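PDB 3P09: beta-lactamase from Francisella tularensis subsp. tularensis, which probably hydrolyses beta-lactams to substituted beta-amino acids, as a class A beta-lactamase, and so would confer antibiotic resistance. Local coordinates for residues 67-72 and 179-184; 113-118 and 131-136; 122-127 and 207-212; 186-191 and 200-205. One frame throughout, in Å; residues are numbered along the deposited sequence.

Contact 1 (67-72 and 179-184)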
loop_
_atom_site.group_PDB
_atom_site.type_symbol
_atom_site.label_atom_id
_atom_site.label_comp_id
_atom_site.label_asym_id
_atom_site.label_seq_id
_atom_site.Cartn_x
_atom_site.Cartn_y
_atom_site.Cartn_z
ATOM N N LYS A 67 -0.640 -1.607 -5.226
ATOM C CA LYS A 67 -0.397 -0.523 -6.184
ATOM C C LYS A 67 0.902 0.262 -5.917
ATOM O O LYS A 67 1.470 0.832 -6.845
ATOM C CB LYS A 67 -1.622 0.404 -6.296
ATOM C CG LYS A 67 -2.817 -0.306 -6.949
ATOM C CD LYS A 67 -4.143 0.414 -6.694
ATOM C CE LYS A 67 -5.297 -0.394 -7.309
ATOM N NZ LYS A 67 -6.621 0.216 -6.978
ATOM N N PHE A 68 1.386 0.293 -4.676
ATOM C CA PHE A 68 2.656 0.993 -4.444
ATOM C C PHE A 68 3.861 0.171 -4.902
ATOM O O PHE A 68 4.882 0.726 -5.315
ATOM C CB PHE A 68 2.804 1.541 -3.000
ATOM C CG PHE A 68 3.381 0.555 -1.992
ATOM C CD1 PHE A 68 4.733 0.210 -2.010
ATOM C CD2 PHE A 68 2.569 0.029 -0.986
ATOM C CE1 PHE A 68 5.263 -0.670 -1.068
ATOM C CE2 PHE A 68 3.091 -0.867 -0.034
ATOM C CZ PHE A 68 4.441 -1.209 -0.080
ATOM N N LEU A 69 3.736 -1.150 -4.852
ATOM C CA LEU A 69 4.771 -2.029 -5.413
ATOM C C LEU A 69 4.859 -1.862 -6.926
ATOM O O LEU A 69 5.946 -1.841 -7.517
ATOM C CB LEU A 69 4.444 -3.484 -5.098
ATOM C CG LEU A 69 4.452 -3.807 -3.611
ATOM C CD1 LEU A 69 3.959 -5.255 -3.381
ATOM C CD2 LEU A 69 5.848 -3.629 -3.060
ATOM N N LEU A 70 3.692 -1.757 -7.542
ATOM C CA LEU A 70 3.583 -1.578 -8.987
ATOM C C LEU A 70 4.238 -0.270 -9.416
ATOM O O LEU A 70 4.986 -0.229 -10.388
ATOM C CB LEU A 70 2.106 -1.581 -9.387
ATOM C CG LEU A 70 1.774 -1.230 -10.840
ATOM C CD1 LEU A 70 2.479 -2.185 -11.809
ATOM C CD2 LEU A 70 0.265 -1.205 -11.093
ATOM N N VAL A 71 3.950 0.801 -8.684
ATOM C CA VAL A 71 4.538 2.098 -8.998
ATOM C C VAL A 71 6.051 2.083 -8.754
ATOM O O VAL A 71 6.826 2.640 -9.532
ATOM C CB VAL A 71 3.822 3.220 -8.232
ATOM C CG1 VAL A 71 4.645 4.490 -8.235
ATOM C CG2 VAL A 71 2.468 3.446 -8.865
ATOM N N GLY A 72 6.474 1.410 -7.693
ATOM C CA GLY A 72 7.891 1.193 -7.477
ATOM C C GLY A 72 8.545 0.509 -8.677
ATOM O O GLY A 72 9.609 0.913 -9.146
ATOM N N LYS A 179 5.314 -7.459 7.926
ATOM C CA LYS A 179 6.759 -7.266 7.850
ATOM C C LYS A 179 7.205 -7.014 6.410
ATOM O O LYS A 179 7.920 -6.054 6.125
ATOM C CB LYS A 179 7.482 -8.489 8.451
ATOM C CG LYS A 179 8.986 -8.342 8.597
ATOM C CD LYS A 179 9.584 -9.585 9.255
ATOM C CE LYS A 179 11.103 -9.476 9.350
ATOM N NZ LYS A 179 11.735 -10.677 9.971
ATOM N N ALA A 180 6.756 -7.866 5.491
ATOM C CA ALA A 180 7.223 -7.792 4.117
ATOM C C ALA A 180 6.806 -6.484 3.457
ATOM O O ALA A 180 7.615 -5.815 2.801
ATOM C CB ALA A 180 6.722 -9.002 3.299
ATOM N N ILE A 181 5.540 -6.125 3.624
ATOM C CA ILE A 181 4.997 -4.973 2.920
ATOM C C ILE A 181 5.565 -3.677 3.489
ATOM O O ILE A 181 5.736 -2.712 2.763
ATOM C CB ILE A 181 3.462 -4.939 2.954
ATOM C CG1 ILE A 181 2.940 -4.034 1.835
ATOM C CG2 ILE A 181 2.954 -4.495 4.336
ATOM C CD1 ILE A 181 3.251 -4.592 0.450
ATOM N N THR A 182 5.908 -3.680 4.777
ATOM C CA THR A 182 6.448 -2.491 5.435
ATOM C C THR A 182 7.929 -2.306 5.096
ATOM O O THR A 182 8.371 -1.196 4.833
ATOM C CB THR A 182 6.242 -2.549 6.982
ATOM O OG1 THR A 182 4.845 -2.604 7.268
ATOM C CG2 THR A 182 6.813 -1.315 7.678
ATOM N N LYS A 183 8.699 -3.389 5.118
ATOM C CA LYS A 183 10.063 -3.342 4.593
ATOM C C LYS A 183 10.056 -2.841 3.134
ATOM O O LYS A 183 10.935 -2.083 2.721
ATOM C CB LYS A 183 10.745 -4.715 4.706
ATOM C CG LYS A 183 11.088 -5.115 6.153
ATOM C CD LYS A 183 12.081 -6.286 6.232
ATOM C CE LYS A 183 11.711 -7.392 5.287
ATOM N NZ LYS A 183 12.822 -8.385 5.113
ATOM N N ASP A 184 9.054 -3.247 2.360
ATOM C CA ASP A 184 8.973 -2.833 0.953
ATOM C C ASP A 184 8.825 -1.326 0.784
ATOM O O ASP A 184 9.518 -0.716 -0.023
ATOM C CB ASP A 184 7.788 -3.493 0.247
ATOM C CG ASP A 184 8.014 -4.965 -0.027
ATOM O OD1 ASP A 184 9.177 -5.428 0.069
ATOM O OD2 ASP A 184 7.022 -5.655 -0.348
#

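Contact 2 (113-118 and 131-136)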
loop_
_atom_site.group_PDB
_atom_site.type_symbol
_atom_site.label_atom_id
_atom_site.label_comp_id
_atom_site.label_asym_id
_atom_site.label_seq_id
_atom_site.Cartn_x
_atom_site.Cartn_y
_atom_site.Cartn_z
ATOM N N LEU A 113 -2.531 9.916 -21.118
ATOM C CA LEU A 113 -1.919 10.282 -19.844
ATOM C C LEU A 113 -0.471 9.774 -19.868
ATOM O O LEU A 113 -0.197 8.719 -20.453
ATOM C CB LEU A 113 -2.677 9.622 -18.684
ATOM C CG LEU A 113 -4.048 10.206 -18.316
ATOM C CD1 LEU A 113 -4.674 9.415 -17.149
ATOM C CD2 LEU A 113 -3.894 11.665 -17.937
ATOM N N THR A 114 0.457 10.506 -19.252
ATOM C CA THR A 114 1.830 10.006 -19.156
ATOM C C THR A 114 1.889 8.860 -18.145
ATOM O O THR A 114 1.002 8.716 -17.310
ATOM C CB THR A 114 2.813 11.080 -18.695
ATOM O OG1 THR A 114 2.497 11.450 -17.352
ATOM C CG2 THR A 114 2.745 12.311 -19.599
ATOM N N ILE A 115 2.940 8.047 -18.222
ATOM C CA ILE A 115 3.169 7.017 -17.209
ATOM C C ILE A 115 3.179 7.638 -15.804
ATOM O O ILE A 115 2.592 7.090 -14.862
ATOM C CB ILE A 115 4.496 6.277 -17.482
ATOM C CG1 ILE A 115 4.370 5.384 -18.727
ATOM C CG2 ILE A 115 4.948 5.474 -16.255
ATOM C CD1 ILE A 115 3.515 4.135 -18.525
ATOM N N SER A 116 3.823 8.794 -15.655
ATOM C CA SER A 116 3.872 9.422 -14.331
ATOM C C SER A 116 2.485 9.804 -13.839
ATOM O O SER A 116 2.181 9.662 -12.655
ATOM C CB SER A 116 4.789 10.651 -14.293
ATOM O OG SER A 116 4.947 11.103 -12.946
ATOM N N GLN A 117 1.640 10.304 -14.739
ATOM C CA GLN A 117 0.268 10.634 -14.358
ATOM C C GLN A 117 -0.505 9.391 -13.932
ATOM O O GLN A 117 -1.384 9.458 -13.061
ATOM C CB GLN A 117 -0.469 11.323 -15.515
ATOM C CG GLN A 117 0.002 12.755 -15.742
ATOM C CD GLN A 117 -0.637 13.391 -16.948
ATOM O OE1 GLN A 117 -0.709 12.784 -18.018
ATOM N NE2 GLN A 117 -1.120 14.622 -16.783
ATOM N N LEU A 118 -0.205 8.264 -14.567
ATOM C CA LEU A 118 -0.865 7.006 -14.226
ATOM C C LEU A 118 -0.367 6.500 -12.881
ATOM O O LEU A 118 -1.123 5.911 -12.124
ATOM C CB LEU A 118 -0.637 5.952 -15.319
ATOM C CG LEU A 118 -1.422 6.230 -16.600
ATOM C CD1 LEU A 118 -0.774 5.592 -17.841
ATOM C CD2 LEU A 118 -2.855 5.756 -16.428
ATOM N N ASN A 131 -4.256 -1.226 -13.822
ATOM C CA ASN A 131 -4.215 -2.296 -14.821
ATOM C C ASN A 131 -3.383 -1.871 -16.034
ATOM O O ASN A 131 -2.659 -2.677 -16.613
ATOM C CB ASN A 131 -5.633 -2.727 -15.243
ATOM C CG ASN A 131 -6.347 -3.553 -14.167
ATOM O OD1 ASN A 131 -5.773 -3.876 -13.128
ATOM N ND2 ASN A 131 -7.608 -3.890 -14.417
ATOM N N ILE A 132 -3.485 -0.600 -16.412
ATOM C CA ILE A 132 -2.680 -0.064 -17.514
ATOM C C ILE A 132 -1.187 -0.166 -17.193
ATOM O O ILE A 132 -0.379 -0.566 -18.035
ATOM C CB ILE A 132 -3.056 1.403 -17.823
ATOM C CG1 ILE A 132 -4.460 1.469 -18.447
ATOM C CG2 ILE A 132 -2.014 2.050 -18.740
ATOM C CD1 ILE A 132 -5.023 2.854 -18.543
ATOM N N LEU A 133 -0.820 0.173 -15.961
ATOM C CA LEU A 133 0.584 0.145 -15.566
ATOM C C LEU A 133 1.148 -1.268 -15.594
ATOM O O LEU A 133 2.279 -1.480 -16.048
ATOM C CB LEU A 133 0.770 0.766 -14.178
ATOM C CG LEU A 133 0.573 2.293 -14.137
ATOM C CD1 LEU A 133 0.633 2.786 -12.724
ATOM C CD2 LEU A 133 1.631 3.016 -14.986
ATOM N N VAL A 134 0.359 -2.227 -15.113
ATOM C CA VAL A 134 0.755 -3.637 -15.148
ATOM C C VAL A 134 1.034 -4.046 -16.593
ATOM O O VAL A 134 2.043 -4.678 -16.886
ATOM C CB VAL A 134 -0.345 -4.561 -14.563
ATOM C CG1 VAL A 134 -0.102 -6.024 -14.964
ATOM C CG2 VAL A 134 -0.418 -4.419 -13.057
ATOM N N ARG A 135 0.142 -3.657 -17.498
ATOM C CA ARG A 135 0.340 -3.945 -18.910
ATOM C C ARG A 135 1.600 -3.264 -19.448
ATOM O O ARG A 135 2.415 -3.893 -20.108
ATOM C CB ARG A 135 -0.885 -3.512 -19.719
ATOM C CG ARG A 135 -0.810 -3.892 -21.199
ATOM C CD ARG A 135 -1.927 -3.240 -21.988
ATOM N NE ARG A 135 -1.745 -1.795 -22.044
ATOM C CZ ARG A 135 -2.728 -0.904 -21.938
ATOM N NH1 ARG A 135 -3.983 -1.301 -21.764
ATOM N NH2 ARG A 135 -2.453 0.387 -22.004
ATOM N N GLU A 136 1.762 -1.971 -19.171
ATOM C CA GLU A 136 2.906 -1.226 -19.707
ATOM C C GLU A 136 4.225 -1.680 -19.090
ATOM O O GLU A 136 5.291 -1.476 -19.671
ATOM C CB GLU A 136 2.726 0.292 -19.541
ATOM C CG GLU A 136 1.478 0.863 -20.244
ATOM C CD GLU A 136 1.482 0.621 -21.747
ATOM O OE1 GLU A 136 2.580 0.634 -22.348
ATOM O OE2 GLU A 136 0.385 0.421 -22.323
#

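Contact 3 (122-127 and 207-212). With SO4 (sulfate ion), chain F.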
loop_
_atom_site.group_PDB
_atom_site.type_symbol
_atom_site.label_atom_id
_atom_site.label_comp_id
_atom_site.label_asym_id
_atom_site.label_seq_id
_atom_site.Cartn_x
_atom_site.Cartn_y
_atom_site.Cartn_z
ATOM N N ALA A 122 -2.679 5.619 -9.771
ATOM C CA ALA A 122 -2.610 4.307 -9.123
ATOM C C ALA A 122 -2.417 4.433 -7.616
ATOM O O ALA A 122 -3.032 3.695 -6.838
ATOM C CB ALA A 122 -1.497 3.448 -9.730
ATOM N N ILE A 123 -1.563 5.365 -7.202
ATOM C CA ILE A 123 -1.329 5.575 -5.772
ATOM C C ILE A 123 -2.573 6.132 -5.090
ATOM O O ILE A 123 -2.819 5.881 -3.913
ATOM C CB ILE A 123 -0.130 6.505 -5.538
ATOM C CG1 ILE A 123 1.161 5.818 -6.007
ATOM C CG2 ILE A 123 -0.042 6.911 -4.076
ATOM C CD1 ILE A 123 1.446 4.457 -5.329
ATOM N N LEU A 124 -3.364 6.882 -5.845
ATOM C CA LEU A 124 -4.662 7.322 -5.374
ATOM C C LEU A 124 -5.711 6.224 -5.540
ATOM O O LEU A 124 -6.908 6.467 -5.360
ATOM C CB LEU A 124 -5.103 8.589 -6.111
ATOM C CG LEU A 124 -4.743 9.882 -5.381
ATOM C CD1 LEU A 124 -3.219 10.051 -5.293
ATOM C CD2 LEU A 124 -5.392 11.068 -6.070
ATOM N N SER A 125 -5.246 5.027 -5.891
ATOM C CA SER A 125 -6.080 3.819 -5.984
ATOM C C SER A 125 -6.999 3.680 -7.226
ATOM O O SER A 125 -7.923 2.852 -7.247
ATOM C CB SER A 125 -6.864 3.566 -4.680
ATOM O OG SER A 125 -6.827 2.176 -4.362
ATOM N N ASP A 126 -6.718 4.464 -8.257
ATOM C CA ASP A 126 -7.417 4.371 -9.542
ATOM C C ASP A 126 -7.171 2.978 -10.146
ATOM O O ASP A 126 -6.032 2.607 -10.437
ATOM C CB ASP A 126 -6.866 5.477 -10.465
ATOM C CG ASP A 126 -7.696 5.669 -11.731
ATOM O OD1 ASP A 126 -7.842 4.703 -12.514
ATOM O OD2 ASP A 126 -8.190 6.798 -11.940
ATOM N N SER A 127 -8.234 2.192 -10.310
ATOM C CA SER A 127 -8.095 0.803 -10.752
ATOM C C SER A 127 -7.692 0.646 -12.221
ATOM O O SER A 127 -6.768 -0.101 -12.544
ATOM C CB SER A 127 -9.366 0.004 -10.436
ATOM O OG SER A 127 -9.550 -0.099 -9.036
ATOM N N GLN A 207 2.582 10.970 -0.567
ATOM C CA GLN A 207 2.117 12.146 0.155
ATOM C C GLN A 207 0.898 12.811 -0.481
ATOM O O GLN A 207 0.120 13.476 0.208
ATOM C CB GLN A 207 3.253 13.167 0.311
ATOM C CG GLN A 207 4.389 12.666 1.223
ATOM C CD GLN A 207 5.511 13.669 1.343
ATOM O OE1 GLN A 207 5.664 14.537 0.496
ATOM N NE2 GLN A 207 6.302 13.555 2.403
ATOM N N ASP A 208 0.740 12.648 -1.790
ATOM C CA ASP A 208 -0.418 13.204 -2.490
ATOM C C ASP A 208 -1.689 12.386 -2.268
ATOM O O ASP A 208 -2.788 12.841 -2.593
ATOM C CB ASP A 208 -0.153 13.274 -3.998
ATOM C CG ASP A 208 0.753 14.422 -4.386
ATOM O OD1 ASP A 208 1.008 15.307 -3.535
ATOM O OD2 ASP A 208 1.198 14.437 -5.555
ATOM N N ASN A 209 -1.548 11.164 -1.758
ATOM C CA ASN A 209 -2.699 10.284 -1.587
ATOM C C ASN A 209 -3.736 10.836 -0.610
ATOM O O ASN A 209 -3.383 11.375 0.426
ATOM C CB ASN A 209 -2.267 8.885 -1.113
ATOM C CG ASN A 209 -3.453 7.973 -0.850
ATOM O OD1 ASN A 209 -3.513 7.273 0.170
ATOM N ND2 ASN A 209 -4.425 8.001 -1.755
ATOM N N ASN A 210 -5.013 10.653 -0.935
ATOM C CA ASN A 210 -6.103 11.166 -0.119
ATOM C C ASN A 210 -7.009 10.074 0.479
ATOM O O ASN A 210 -7.935 10.374 1.222
ATOM C CB ASN A 210 -6.952 12.160 -0.938
ATOM C CG ASN A 210 -7.468 11.562 -2.258
ATOM O OD1 ASN A 210 -7.345 10.357 -2.509
ATOM N ND2 ASN A 210 -8.062 12.412 -3.100
ATOM N N THR A 211 -6.749 8.810 0.167
ATOM C CA THR A 211 -7.681 7.755 0.597
ATOM C C THR A 211 -7.528 7.278 2.044
ATOM O O THR A 211 -8.409 6.598 2.558
ATOM C CB THR A 211 -7.610 6.510 -0.300
ATOM O OG1 THR A 211 -6.313 5.918 -0.175
ATOM C CG2 THR A 211 -7.899 6.882 -1.759
ATOM N N GLY A 212 -6.418 7.621 2.692
ATOM C CA GLY A 212 -6.175 7.174 4.053
ATOM C C GLY A 212 -6.447 8.189 5.152
ATOM O O GLY A 212 -5.960 8.040 6.266
HETATM S S SO4 F . -8.675 1.339 -1.467
HETATM O O1 SO4 F . -9.646 1.653 -0.441
HETATM O O2 SO4 F . -8.824 -0.046 -1.901
HETATM O O3 SO4 F . -8.909 2.225 -2.584
HETATM O O4 SO4 F . -7.337 1.516 -0.934
HETATM O O HOH W 1 -4.448 4.962 -1.938
HETATM O O HOH W 2 -8.444 8.634 -4.659
#

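Contact 4 (186-191 and 200-205)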
loop_
_atom_site.group_PDB
_atom_site.type_symbol
_atom_site.label_atom_id
_atom_site.label_comp_id
_atom_site.label_asym_id
_atom_site.label_seq_id
_atom_site.Cartn_x
_atom_site.Cartn_y
_atom_site.Cartn_z
ATOM N N TYR A 186 9.495 1.010 2.887
ATOM C CA TYR A 186 10.679 1.697 3.422
ATOM C C TYR A 186 11.821 1.616 2.421
ATOM O O TYR A 186 12.519 2.599 2.164
ATOM C CB TYR A 186 11.130 1.050 4.735
ATOM C CG TYR A 186 12.239 1.819 5.420
ATOM C CD1 TYR A 186 13.576 1.536 5.160
ATOM C CD2 TYR A 186 11.947 2.845 6.311
ATOM C CE1 TYR A 186 14.599 2.252 5.788
ATOM C CE2 TYR A 186 12.953 3.567 6.931
ATOM C CZ TYR A 186 14.276 3.265 6.670
ATOM O OH TYR A 186 15.265 3.984 7.297
ATOM N N LYS A 187 12.017 0.426 1.857
ATOM C CA LYS A 187 13.119 0.229 0.924
ATOM C C LYS A 187 12.923 1.105 -0.307
ATOM O O LYS A 187 13.874 1.732 -0.806
ATOM C CB LYS A 187 13.241 -1.244 0.543
ATOM C CG LYS A 187 14.415 -1.562 -0.365
ATOM C CD LYS A 187 14.763 -3.046 -0.267
ATOM C CE LYS A 187 15.932 -3.409 -1.171
ATOM N NZ LYS A 187 17.154 -2.611 -0.863
ATOM N N LEU A 188 11.685 1.186 -0.781
ATOM C CA LEU A 188 11.409 2.005 -1.967
ATOM C C LEU A 188 11.640 3.502 -1.714
ATOM O O LEU A 188 12.166 4.224 -2.567
ATOM C CB LEU A 188 9.988 1.751 -2.472
ATOM C CG LEU A 188 9.789 0.432 -3.240
ATOM C CD1 LEU A 188 8.322 0.155 -3.435
ATOM C CD2 LEU A 188 10.520 0.455 -4.594
ATOM N N ALA A 189 11.252 3.975 -0.541
ATOM C CA ALA A 189 11.321 5.406 -0.261
ATOM C C ALA A 189 12.713 5.839 0.213
ATOM O O ALA A 189 13.148 6.968 -0.050
ATOM C CB ALA A 189 10.250 5.778 0.775
ATOM N N PHE A 190 13.413 4.942 0.903
ATOM C CA PHE A 190 14.666 5.317 1.566
ATOM C C PHE A 190 15.861 4.429 1.246
ATOM O O PHE A 190 16.996 4.763 1.599
ATOM C CB PHE A 190 14.454 5.344 3.078
ATOM C CG PHE A 190 13.315 6.215 3.500
ATOM C CD1 PHE A 190 13.362 7.585 3.284
ATOM C CD2 PHE A 190 12.205 5.673 4.099
ATOM C CE1 PHE A 190 12.311 8.391 3.655
ATOM C CE2 PHE A 190 11.145 6.476 4.479
ATOM C CZ PHE A 190 11.204 7.845 4.251
ATOM N N GLY A 191 15.613 3.311 0.567
ATOM C CA GLY A 191 16.643 2.307 0.353
ATOM C C GLY A 191 17.513 2.497 -0.876
ATOM O O GLY A 191 17.633 3.595 -1.419
ATOM N N ASP A 200 12.401 10.423 -4.475
ATOM C CA ASP A 200 11.662 11.649 -4.203
ATOM C C ASP A 200 10.292 11.623 -4.901
ATOM O O ASP A 200 9.286 12.084 -4.366
ATOM C CB ASP A 200 12.487 12.868 -4.626
ATOM C CG ASP A 200 13.659 13.143 -3.678
ATOM O OD1 ASP A 200 13.651 12.618 -2.541
ATOM O OD2 ASP A 200 14.587 13.891 -4.067
ATOM N N ILE A 201 10.258 11.046 -6.091
ATOM C CA ILE A 201 9.021 10.958 -6.862
ATOM C C ILE A 201 8.048 10.018 -6.183
ATOM O O ILE A 201 6.845 10.305 -6.058
ATOM C CB ILE A 201 9.320 10.454 -8.298
ATOM C CG1 ILE A 201 10.045 11.558 -9.090
ATOM C CG2 ILE A 201 8.032 10.043 -8.999
ATOM C CD1 ILE A 201 10.633 11.100 -10.420
ATOM N N PHE A 202 8.573 8.881 -5.736
ATOM C CA PHE A 202 7.769 7.898 -5.031
ATOM C C PHE A 202 7.155 8.509 -3.770
ATOM O O PHE A 202 5.958 8.384 -3.507
ATOM C CB PHE A 202 8.650 6.699 -4.682
ATOM C CG PHE A 202 7.936 5.601 -3.947
ATOM C CD1 PHE A 202 7.056 4.764 -4.615
ATOM C CD2 PHE A 202 8.180 5.381 -2.598
ATOM C CE1 PHE A 202 6.411 3.733 -3.949
ATOM C CE2 PHE A 202 7.539 4.354 -1.917
ATOM C CZ PHE A 202 6.655 3.526 -2.592
ATOM N N ILE A 203 7.992 9.167 -2.988
ATOM C CA ILE A 203 7.551 9.817 -1.763
ATOM C C ILE A 203 6.457 10.846 -2.034
ATOM O O ILE A 203 5.456 10.903 -1.324
ATOM C CB ILE A 203 8.743 10.511 -1.085
ATOM C CG1 ILE A 203 9.611 9.458 -0.384
ATOM C CG2 ILE A 203 8.264 11.582 -0.113
ATOM C CD1 ILE A 203 10.981 9.978 0.050
ATOM N N LYS A 204 6.644 11.661 -3.066
ATOM C CA LYS A 204 5.635 12.664 -3.401
ATOM C C LYS A 204 4.280 12.032 -3.776
ATOM O O LYS A 204 3.226 12.517 -3.356
ATOM C CB LYS A 204 6.147 13.611 -4.495
ATOM C CG LYS A 204 5.201 14.761 -4.858
ATOM C CD LYS A 204 4.835 15.610 -3.641
ATOM C CE LYS A 204 4.304 16.992 -4.033
ATOM N NZ LYS A 204 2.995 16.943 -4.749
ATOM N N TYR A 205 4.294 10.950 -4.552
ATOM C CA TYR A 205 3.035 10.257 -4.861
ATOM C C TYR A 205 2.300 9.838 -3.585
ATOM O O TYR A 205 1.084 10.010 -3.451
ATOM C CB TYR A 205 3.274 8.968 -5.648
ATOM C CG TYR A 205 3.798 9.071 -7.062
ATOM C CD1 TYR A 205 3.316 10.012 -7.963
ATOM C CD2 TYR A 205 4.758 8.164 -7.507
ATOM C CE1 TYR A 205 3.814 10.058 -9.283
ATOM C CE2 TYR A 205 5.250 8.198 -8.797
ATOM C CZ TYR A 205 4.778 9.135 -9.685
ATOM O OH TYR A 205 5.317 9.117 -10.964
#

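Contact 1 (67-72 and 179-184)
Four buried side chains bridge helix 66-80 and helix 178-190, whose backbones stay well apart. The segment axes come no closer than 11.2 Å and run 39° from parallel, so long side chains have to fill the gap. Phe68 does most of this. Its CG sits between the backbone N and the carbonyl carbon (chi1 87°), the crowded position, and its CB points at the other helix. The far end of the ring then reaches the second backbone: Phe68 CZ lies 3.5 Å from Ile181 O, which sits at the ring edge near its plane. With CG1 anti to the backbone N (chi1 -160°) and a bend at chi2, Ile181 brings CD1 to the ring tip, 3.6 Å from Phe68 CZ. The two side chains cross obliquely. Leu69 places CG beside its own backbone N and extends its two methyls forward, and they divide the work. Leu69 CD1 meets Ile181 CD1 at 4.0 Å, while Leu69 CD2 lies 3.6 Å from Asp184 OD2. Asp184 CB also meets the Phe68 ring at its edge, 4.0 Å from CE1. No hydrogen bond joins the segments. The buried Asp184 carboxylate instead has the like charge of Asp152 close by, which may raise the proton affinity of the pair. On another side of helix 66-80, Lys67 NZ bonds to Ser64 OG and Ser125 O. Ser64 and Lys67 fit the SxxK motif of class A beta-lactamases, at the start of the helix that this largely apolar layer packs against helix 178-190.

Contact 2 (113-118 and 131-136)
Between 113-118 and 131-136 the contact is van der Waals packing, almost all of it apolar. Leu118 is central. With its CG beside the backbone N, it turns CB and both methyls to the other helix. Leu133 meets it with both methyls: Leu133 CD2 lies 3.7 Å from Leu118 CB, and Leu133 CD1 lies 3.6 Å from the Leu118 carbonyl O. Ile132 crosses Leu118 at about a right angle, with Ile132 CG2 3.9 Å from Leu118 CD1. One turn earlier, Ile115 CD1 touches both Leu133 CD2 and the aliphatic CB of Glu136, the latter at 4.1 Å.

No hydrogen bond crosses between the segments. Thr114 and Gln117 form a capping box at the start of helix 115-123. Gln117 N donates to Thr114 OG1 at 3.0 Å, and Thr114 N donates in return to a lone pair of Gln117 OE1 at 2.8 Å.

The salt bridge within these segments is local. Arg135 grips Glu136 OE2 side-on with NE and NH2, the NH2 to OE2 distance being 2.9 Å. Arg135 NH1 pairs with Asp95.

The chemistry implies that dispersion and apolar burial hold these segments together, while the capping box and the Arg135-Glu136 pair are local.

Contact 3 (122-127 and 207-212)
Van der Waals contact centres on Leu124, the first residue beyond helix 115-123. Its CD1 rests 3.7 Å from Asn209 CA, where the second segment leaves helix 196-208. Leu124 CG faces Asn210 OD1, and these two side chains cross at about a right angle. Thr211 adds its methyl, with CG2 3.8 Å from Leu124 O. Ile123 contributes CG2, which lies against Asn209 CB.

Two waters bridge the segments. Water 1 donates to Ile123 O at 2.7 Å and also hydrogen-bonds Thr211 OG1. Water 2 donates to Leu124 O at 2.7 Å and to Asn210 OD1 at 3.0 Å. Two backbone carbonyls at the end of the helix are thus tied through solvent to the opposite loop. Thr211 OG1 is also bonded to Thr230.

Backbone and capping bonds shape the turn. Ser125 has positive phi (77°) and is the C-prime residue of a Schellman motif, in which Ser125 N bonds Ala122 O. Asp126 then caps helix 127-137 through Ala129 N.

A bound anion meets the turn. Ser125 OG donates to sulfate O3 at 2.7 Å. The sulfate, probably from the crystallisation liquor, is held as well by Thr230 and Thr232. Ser125 OG also makes weak hydrogen bonds with Ser64 OG and Lys229 NZ, consistent with the second serine of the class A active site.

The contact therefore lies where two helices end and a third begins: 115-123 and 196-208 end here, and 127-137 starts. Ser125 and Thr211 face strand 225-232, while Ile123 packs back on Phe68 and Val71 of helix 66-80.

Contact 4 (186-191 and 200-205)
Leu188 is the first residue of 186-191 to carry the contact. Its CB points at the other helix and lies over one face of the Phe202 ring, 4.0 Å from the ring centroid. This is a CH-pi contact, 26° off the ring normal and displaced toward the rim. Leu188 CD1 meets Phe202 CZ at 3.9 Å. Phe202 is brought here by its CG, held anti to the backbone N (chi1 -180°), which carries the ring straight across to helix 178-190. The two side chains cross at about a right angle.

Ala189 comes next, where the backbones are closest. Its small side chain lets the helices approach, with Ala189 CA 6.0 Å from Ile203 CA. Ala189 CB lies in plane at the edge of the Phe202 ring and is 3.9 Å from Ile203 CG1. Helices 178-190 and 196-208 are two consecutive helices, steeply inclined to each other, in the all-helical part of the class A beta-lactamase fold; the N-to-C directions of the two segments lie 119° apart. Ile203 CD1 reaches Ala189 O, at 3.7 Å.

Phe190 sends its CB away from the other helix, but its ring returns. Phe190 CE1 lies 4.2 Å from Ile203 CD1, and the two side chains cross at about a right angle. Phe190 and Ile203 both also touch Trp246 of strand 239-246. Gly191 closes the helix, its N bonded to Lys187 O at 2.7 Å.

In the fold
Contact 1 includes part of helix 66-80, and the other three pack against it. Contacts 1 and 4 share helix 178-190, with centres about 10 Å apart. Contacts 3 and 4 share helix 196-208, and contacts 2 and 3 share helix 115-123. Contact 2 lies farthest out, centred about 17 Å from the chain centre. Along the chain it is nested within contact 1, and contact 4 within contact 3; contacts 1 and 3 cross. Contacts 1 and 3 meet at the probable active site, with Lys67 and Ser125. A probable hydrogen bond between Ser116 OG and Tyr205 OH links contacts 2 and 4. Together they join helices far apart in sequence beside the five-stranded sheet.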